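Local coordinates for protein ABC sugar (Ribose) transporter, periplasmic substrate-binding subunit (PDB 3L49) that probably binds a carbohydrate in the periplasm as the substrate-binding subunit of an ABC sugar transporter, at residues Q211-G225 / P236-P248. Residues are numbered along the deposited sequence; the frame is centred on the assembly and turned at random.
Sequences QAAGRTDIRTYGVDG and PESPAGAVAAQQP
Backbone hydrogen bonds zip strand 219-222 to strand 240-245, beginning where Thr-220 N donates to Pro-239 O at 3.0 Å. Thr-220 O then receives two donors, Gly-241 N at 2.8 Å and, weakly, Ala-242 N; this doubled grip marks a beta bulge that shifts the register by one residue. Beyond it the parallel ladder runs on through Gly-222 and Ala-244 to Asp-224, whose O accepts from Gln-246 N. Helix 227-234 connects the two neighbouring strands in a beta-alpha-beta crossover of the periplasmic binding protein fold and lies on the face that carries Thr-220, Ala-240 and Val-243, which Phe-229 touches.

Among the apolar contacts, the edge of the Tyr-221 ring meets Ala-242 CB, 3.6 Å from CD2. With CG anti to the carbonyl carbon (chi1 -59°), the ring leans across the bulge beside Gly-241, where a CB would clash with CZ, and its OH is hydrogen-bonded to Asp-121 OD1. An alanine in place of Tyr-221 would remove the ring from beside Ala-242 and is likely to leave Asp-121 without this hydroxyl partner. Further along the same face, Val-223 CG2 packs on Ala-244 CB.

Pro-239 crosses the Gln-211 side chain at about a right angle, its CD near OE1 and CD of the amide, while its CB lies 3.2 Å from Ile-218 O.

Polar side chains meet at the C-terminal end, where Asp-224 OD1 and Gln-246 NE2 approach to 2.6 Å, carboxylate and amide planes 24° apart. Gln-246 OE1 is hydrogen-bonded to Ser-105 OG, which limits how the amide can turn, and NE2 to a bound molecule of unknown identity, probably from the crystallisation liquor, with Trp-19 against both residues.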
ATOM      1  N   GLN A 211      10.485  13.797  16.448  1.00 25.06           N
ATOM      2  CA  GLN A 211      11.897  14.036  16.668  1.00 27.26           C
ATOM      3  C   GLN A 211      12.165  15.521  16.914  1.00 27.55           C
ATOM      4  O   GLN A 211      12.797  15.884  17.906  1.00 25.27           O
ATOM      5  CB  GLN A 211      12.680  13.531  15.462  1.00 25.94           C
ATOM      6  CG  GLN A 211      14.065  13.083  15.779  1.00 38.99           C
ATOM      7  CD  GLN A 211      14.369  11.707  15.220  1.00 47.84           C
ATOM      8  OE1 GLN A 211      15.116  10.941  15.829  1.00 45.46           O
ATOM      9  NE2 GLN A 211      13.790  11.383  14.062  1.00 37.92           N
ATOM     10  N   ALA A 212      11.641  16.371  16.034  1.00 27.50           N
ATOM     11  CA  ALA A 212      11.750  17.823  16.188  1.00 32.40           C
ATOM     12  C   ALA A 212      11.066  18.353  17.465  1.00 35.56           C
ATOM     13  O   ALA A 212      11.462  19.399  17.998  1.00 25.58           O
ATOM     14  CB  ALA A 212      11.206  18.534  14.950  1.00 29.95           C
ATOM     15  N   ALA A 213      10.060  17.624  17.955  1.00 23.05           N
ATOM     16  CA  ALA A 213       9.359  18.001  19.185  1.00 22.64           C
ATOM     17  C   ALA A 213      10.080  17.489  20.425  1.00 25.00           C
ATOM     18  O   ALA A 213       9.727  17.848  21.544  1.00 29.79           O
ATOM     19  CB  ALA A 213       7.931  17.504  19.154  1.00 19.19           C
ATOM     20  N   GLY A 214      11.086  16.638  20.211  1.00 39.09           N
ATOM     21  CA  GLY A 214      11.865  16.032  21.292  1.00 33.19           C
ATOM     22  C   GLY A 214      11.138  14.940  22.055  1.00 36.76           C
ATOM     23  O   GLY A 214      11.555  14.573  23.154  1.00 36.54           O
ATOM     24  N   ARG A 215      10.058  14.419  21.469  1.00 41.49           N
ATOM     25  CA  ARG A 215       9.248  13.360  22.074  1.00 41.61           C
ATOM     26  C   ARG A 215       9.797  11.964  21.763  1.00 48.98           C
ATOM     27  O   ARG A 215       9.615  11.450  20.653  1.00 46.99           O
ATOM     28  CB  ARG A 215       7.796  13.451  21.597  1.00 39.56           C
ATOM     29  CG  ARG A 215       7.118  14.789  21.818  1.00 34.55           C
ATOM     30  CD  ARG A 215       6.614  14.948  23.236  1.00 38.22           C
ATOM     31  NE  ARG A 215       5.260  15.499  23.226  1.00 55.24           N
ATOM     32  CZ  ARG A 215       4.165  14.826  23.571  1.00 41.75           C
ATOM     33  NH1 ARG A 215       2.977  15.420  23.507  1.00 34.09           N
ATOM     34  NH2 ARG A 215       4.256  13.565  23.989  1.00 47.03           N
ATOM     35  N   THR A 216      10.455  11.361  22.756  1.00 55.08           N
ATOM     36  CA  THR A 216      10.980   9.988  22.662  1.00 61.47           C
ATOM     37  C   THR A 216       9.959   8.922  23.098  1.00 55.76           C
ATOM     38  O   THR A 216      10.245   7.722  23.028  1.00 60.10           O
ATOM     39  CB  THR A 216      12.265   9.799  23.523  1.00 66.57           C
ATOM     40  OG1 THR A 216      12.025  10.278  24.853  1.00 73.34           O
ATOM     41  CG2 THR A 216      13.466  10.535  22.923  1.00 61.38           C
ATOM     42  N   ASP A 217       8.778   9.365  23.529  1.00 46.79           N
ATOM     43  CA  ASP A 217       7.778   8.500  24.169  1.00 44.58           C
ATOM     44  C   ASP A 217       6.637   8.024  23.254  1.00 42.27           C
ATOM     45  O   ASP A 217       5.760   7.271  23.685  1.00 46.82           O
ATOM     46  CB  ASP A 217       7.189   9.201  25.405  1.00 43.33           C
ATOM     47  CG  ASP A 217       6.561  10.547  25.074  1.00 53.44           C
ATOM     48  OD1 ASP A 217       7.309  11.481  24.704  1.00 55.58           O
ATOM     49  OD2 ASP A 217       5.322  10.672  25.194  1.00 47.31           O
ATOM     50  N   ILE A 218       6.639   8.476  22.004  1.00 31.21           N
ATOM     51  CA  ILE A 218       5.624   8.071  21.037  1.00 27.65           C
ATOM     52  C   ILE A 218       6.314   7.302  19.916  1.00 29.41           C
ATOM     53  O   ILE A 218       7.416   7.660  19.517  1.00 32.05           O
ATOM     54  CB  ILE A 218       4.854   9.293  20.475  1.00 26.40           C
ATOM     55  CG1 ILE A 218       4.200  10.077  21.618  1.00 19.33           C
ATOM     56  CG2 ILE A 218       3.814   8.871  19.423  1.00 17.81           C
ATOM     57  CD1 ILE A 218       3.677  11.437  21.233  1.00 26.03           C
ATOM     58  N   ARG A 219       5.679   6.230  19.442  1.00 28.28           N
ATOM     59  CA  ARG A 219       6.232   5.443  18.349  0.50 27.56           C
ATOM     60  C   ARG A 219       5.302   5.453  17.140  1.00 21.64           C
ATOM     61  O   ARG A 219       4.085   5.558  17.284  1.00 26.72           O
ATOM     62  CB  ARG A 219       6.549   4.010  18.803  0.50 31.56           C
ATOM     63  CG  ARG A 219       7.660   3.894  19.859  0.50 35.61           C
ATOM     64  CD  ARG A 219       9.051   4.154  19.280  0.50 48.21           C
ATOM     65  NE  ARG A 219      10.117   3.935  20.261  0.50 50.87           N
ATOM     66  CZ  ARG A 219      10.771   4.897  20.910  0.50 49.08           C
ATOM     67  NH1 ARG A 219      10.491   6.177  20.696  0.50 49.54           N
ATOM     68  NH2 ARG A 219      11.719   4.575  21.776  0.50 51.34           N
ATOM     69  N   THR A 220       5.883   5.374  15.943  1.00 20.21           N
ATOM     70  CA  THR A 220       5.093   5.355  14.699  1.00 14.67           C
ATOM     71  C   THR A 220       5.121   3.983  14.031  1.00 17.35           C
ATOM     72  O   THR A 220       6.099   3.244  14.155  1.00 21.69           O
ATOM     73  CB  THR A 220       5.556   6.409  13.661  1.00 16.14           C
ATOM     74  OG1 THR A 220       6.877   6.093  13.203  1.00 23.80           O
ATOM     75  CG2 THR A 220       5.510   7.826  14.238  1.00 19.99           C
ATOM     76  N   TYR A 221       4.041   3.655  13.320  1.00 19.15           N
ATOM     77  CA  TYR A 221       3.864   2.341  12.708  1.00 21.82           C
ATOM     78  C   TYR A 221       3.266   2.472  11.327  1.00 20.47           C
ATOM     79  O   TYR A 221       2.272   3.172  11.141  1.00 26.74           O
ATOM     80  CB  TYR A 221       2.957   1.459  13.581  1.00 28.04           C
ATOM     81  CG  TYR A 221       3.504   1.261  14.973  1.00 29.20           C
ATOM     82  CD1 TYR A 221       3.232   2.183  15.979  1.00 10.62           C
ATOM     83  CD2 TYR A 221       4.335   0.183  15.269  1.00 31.68           C
ATOM     84  CE1 TYR A 221       3.762   2.038  17.242  1.00 21.21           C
ATOM     85  CE2 TYR A 221       4.871   0.024  16.536  1.00 23.86           C
ATOM     86  CZ  TYR A 221       4.568   0.956  17.517  1.00 29.94           C
ATOM     87  OH  TYR A 221       5.073   0.827  18.774  1.00 39.98           O
ATOM     88  N   GLY A 222       3.856   1.778  10.360  1.00 23.40           N
ATOM     89  CA  GLY A 222       3.353   1.819   8.990  1.00 18.45           C
ATOM     90  C   GLY A 222       3.714   0.576   8.216  1.00 21.60           C
ATOM     91  O   GLY A 222       4.255  -0.375   8.776  1.00 25.24           O
ATOM     92  N   VAL A 223       3.423   0.599   6.919  1.00 18.55           N
ATOM     93  CA  VAL A 223       3.540  -0.570   6.054  1.00 21.63           C
ATOM     94  C   VAL A 223       4.251  -0.171   4.772  1.00 25.24           C
ATOM     95  O   VAL A 223       3.944   0.877   4.224  1.00 24.29           O
ATOM     96  CB  VAL A 223       2.135  -1.110   5.668  1.00 23.91           C
ATOM     97  CG1 VAL A 223       2.227  -2.146   4.538  1.00 25.47           C
ATOM     98  CG2 VAL A 223       1.390  -1.686   6.878  1.00 20.88           C
ATOM     99  N   ASP A 224       5.223  -0.985   4.346  1.00 27.08           N
ATOM    100  CA  ASP A 224       5.790  -1.041   2.972  1.00 37.27           C
ATOM    101  C   ASP A 224       7.239  -1.461   2.984  1.00 32.99           C
ATOM    102  O   ASP A 224       7.631  -2.348   2.237  1.00 32.53           O
ATOM    103  CB  ASP A 224       5.663   0.257   2.158  1.00 44.89           C
ATOM    104  CG  ASP A 224       4.349   0.349   1.408  1.00 52.55           C
ATOM    105  OD1 ASP A 224       3.547  -0.601   1.509  1.00 48.13           O
ATOM    106  OD2 ASP A 224       4.113   1.379   0.745  1.00 53.02           O
ATOM    107  N   GLY A 225       8.028  -0.811   3.828  1.00 33.53           N
ATOM    108  CA  GLY A 225       9.457  -1.063   3.878  1.00 35.04           C
ATOM    109  C   GLY A 225      10.261  -0.123   2.996  1.00 37.60           C
ATOM    110  O   GLY A 225      11.296  -0.518   2.447  1.00 40.08           O
ATOM    111  N   PRO A 236      18.012   3.334  16.900  1.00 42.11           N
ATOM    112  CA  PRO A 236      17.492   3.369  18.280  1.00 33.80           C
ATOM    113  C   PRO A 236      17.170   4.760  18.847  1.00 31.35           C
ATOM    114  O   PRO A 236      16.537   4.848  19.900  1.00 20.17           O
ATOM    115  CB  PRO A 236      18.614   2.714  19.093  1.00 38.54           C
ATOM    116  CG  PRO A 236      19.846   2.924  18.282  1.00 43.91           C
ATOM    117  CD  PRO A 236      19.407   2.848  16.855  1.00 34.96           C
ATOM    118  N   GLU A 237      17.600   5.820  18.165  1.00 35.74           N
ATOM    119  CA  GLU A 237      17.348   7.194  18.603  1.00 41.73           C
ATOM    120  C   GLU A 237      16.026   7.691  18.040  1.00 43.25           C
ATOM    121  O   GLU A 237      15.417   8.623  18.573  1.00 44.92           O
ATOM    122  CB  GLU A 237      18.466   8.135  18.131  1.00 51.59           C
ATOM    123  CG  GLU A 237      19.901   7.624  18.316  1.00 67.70           C
ATOM    124  CD  GLU A 237      20.401   7.711  19.755  1.00 85.08           C
ATOM    125  OE1 GLU A 237      19.785   8.425  20.578  1.00 87.85           O
ATOM    126  OE2 GLU A 237      21.427   7.063  20.058  1.00 89.13           O
ATOM    127  N   SER A 238      15.596   7.063  16.948  1.00 39.16           N
ATOM    128  CA  SER A 238      14.401   7.469  16.221  1.00 34.33           C
ATOM    129  C   SER A 238      13.141   6.846  16.812  1.00 32.69           C
ATOM    130  O   SER A 238      13.148   5.674  17.189  1.00 32.07           O
ATOM    131  CB  SER A 238      14.539   7.088  14.745  1.00 30.10           C
ATOM    132  OG  SER A 238      13.294   7.104  14.076  1.00 30.55           O
ATOM    133  N   PRO A 239      12.051   7.630  16.896  1.00 34.65           N
ATOM    134  CA  PRO A 239      10.750   7.108  17.329  1.00 34.03           C
ATOM    135  C   PRO A 239       9.965   6.272  16.296  1.00 32.79           C
ATOM    136  O   PRO A 239       8.771   6.068  16.470  1.00 36.79           O
ATOM    137  CB  PRO A 239       9.972   8.378  17.696  1.00 35.65           C
ATOM    138  CG  PRO A 239      10.548   9.441  16.856  1.00 34.93           C
ATOM    139  CD  PRO A 239      12.004   9.085  16.649  1.00 34.81           C
ATOM    140  N   ALA A 240      10.606   5.787  15.238  1.00 31.55           N
ATOM    141  CA  ALA A 240       9.927   4.865  14.330  1.00 27.74           C
ATOM    142  C   ALA A 240       9.883   3.480  14.966  1.00 21.13           C
ATOM    143  O   ALA A 240      10.921   2.924  15.301  1.00 31.73           O
ATOM    144  CB  ALA A 240      10.614   4.827  12.984  1.00 19.68           C
ATOM    145  N   GLY A 241       8.671   2.939  15.129  1.00 27.97           N
ATOM    146  CA  GLY A 241       8.431   1.755  15.964  1.00 24.51           C
ATOM    147  C   GLY A 241       8.415   0.389  15.295  1.00 25.00           C
ATOM    148  O   GLY A 241       8.960  -0.567  15.848  1.00 32.01           O
ATOM    149  N   ALA A 242       7.766   0.287  14.132  1.00 24.59           N
ATOM    150  CA  ALA A 242       7.734  -0.956  13.348  1.00 22.83           C
ATOM    151  C   ALA A 242       7.230  -0.732  11.933  1.00 26.12           C
ATOM    152  O   ALA A 242       6.478   0.202  11.668  1.00 29.79           O
ATOM    153  CB  ALA A 242       6.884  -2.049  14.039  1.00 29.36           C
ATOM    154  N   VAL A 243       7.644  -1.610  11.029  1.00 28.87           N
ATOM    155  CA  VAL A 243       7.227  -1.545   9.636  1.00 28.58           C
ATOM    156  C   VAL A 243       6.975  -2.946   9.082  1.00 29.42           C
ATOM    157  O   VAL A 243       7.740  -3.875   9.343  1.00 35.37           O
ATOM    158  CB  VAL A 243       8.237  -0.723   8.767  1.00 23.81           C
ATOM    159  CG1 VAL A 243       9.633  -1.363   8.734  1.00 29.84           C
ATOM    160  CG2 VAL A 243       7.709  -0.510   7.372  1.00 24.60           C
ATOM    161  N   ALA A 244       5.878  -3.101   8.352  1.00 31.07           N
ATOM    162  CA  ALA A 244       5.623  -4.319   7.597  1.00 26.25           C
ATOM    163  C   ALA A 244       6.310  -4.213   6.236  1.00 25.60           C
ATOM    164  O   ALA A 244       5.805  -3.558   5.325  1.00 26.25           O
ATOM    165  CB  ALA A 244       4.131  -4.541   7.438  1.00 20.06           C
ATOM    166  N   ALA A 245       7.471  -4.850   6.107  1.00 26.36           N
ATOM    167  CA  ALA A 245       8.265  -4.738   4.888  1.00 16.97           C
ATOM    168  C   ALA A 245       7.825  -5.705   3.795  1.00 32.27           C
ATOM    169  O   ALA A 245       7.980  -6.918   3.937  1.00 36.01           O
ATOM    170  CB  ALA A 245       9.720  -4.928   5.196  1.00 23.71           C
ATOM    171  N   GLN A 246       7.310  -5.150   2.696  1.00 27.15           N
ATOM    172  CA  GLN A 246       6.796  -5.922   1.568  1.00 23.72           C
ATOM    173  C   GLN A 246       7.835  -6.117   0.468  1.00 27.16           C
ATOM    174  O   GLN A 246       8.905  -5.526   0.505  1.00 24.36           O
ATOM    175  CB  GLN A 246       5.600  -5.204   0.951  1.00 23.26           C
ATOM    176  CG  GLN A 246       4.391  -5.029   1.849  1.00 24.64           C
ATOM    177  CD  GLN A 246       3.251  -4.413   1.084  1.00 25.81           C
ATOM    178  OE1 GLN A 246       2.415  -5.118   0.523  1.00 30.03           O
ATOM    179  NE2 GLN A 246       3.240  -3.089   1.005  1.00 25.27           N
ATOM    180  N   GLN A 247       7.497  -6.928  -0.534  1.00 29.08           N
ATOM    181  CA  GLN A 247       8.362  -7.110  -1.702  1.00 30.92           C
ATOM    182  C   GLN A 247       7.683  -6.694  -3.019  1.00 24.95           C
ATOM    183  O   GLN A 247       7.240  -7.568  -3.778  1.00 22.94           O
ATOM    184  CB  GLN A 247       8.827  -8.567  -1.789  1.00 30.67           C
ATOM    185  CG  GLN A 247       9.625  -9.057  -0.589  1.00 36.84           C
ATOM    186  CD  GLN A 247       9.574 -10.563  -0.427  1.00 41.91           C
ATOM    187  OE1 GLN A 247       9.406 -11.303  -1.397  1.00 44.20           O
ATOM    188  NE2 GLN A 247       9.731 -11.029   0.806  1.00 40.17           N
ATOM    189  N   PRO A 248       7.583  -5.365  -3.291  1.00 25.53           N
ATOM    190  CA  PRO A 248       6.943  -4.888  -4.531  1.00 20.96           C
ATOM    191  C   PRO A 248       7.560  -5.434  -5.819  1.00 21.30           C
ATOM    192  O   PRO A 248       6.823  -5.747  -6.755  1.00 20.24           O
ATOM    193  CB  PRO A 248       7.108  -3.365  -4.455  1.00 23.14           C
ATOM    194  CG  PRO A 248       8.175  -3.133  -3.448  1.00 31.33           C
ATOM    195  CD  PRO A 248       7.998  -4.225  -2.453  1.00 26.82           C
TER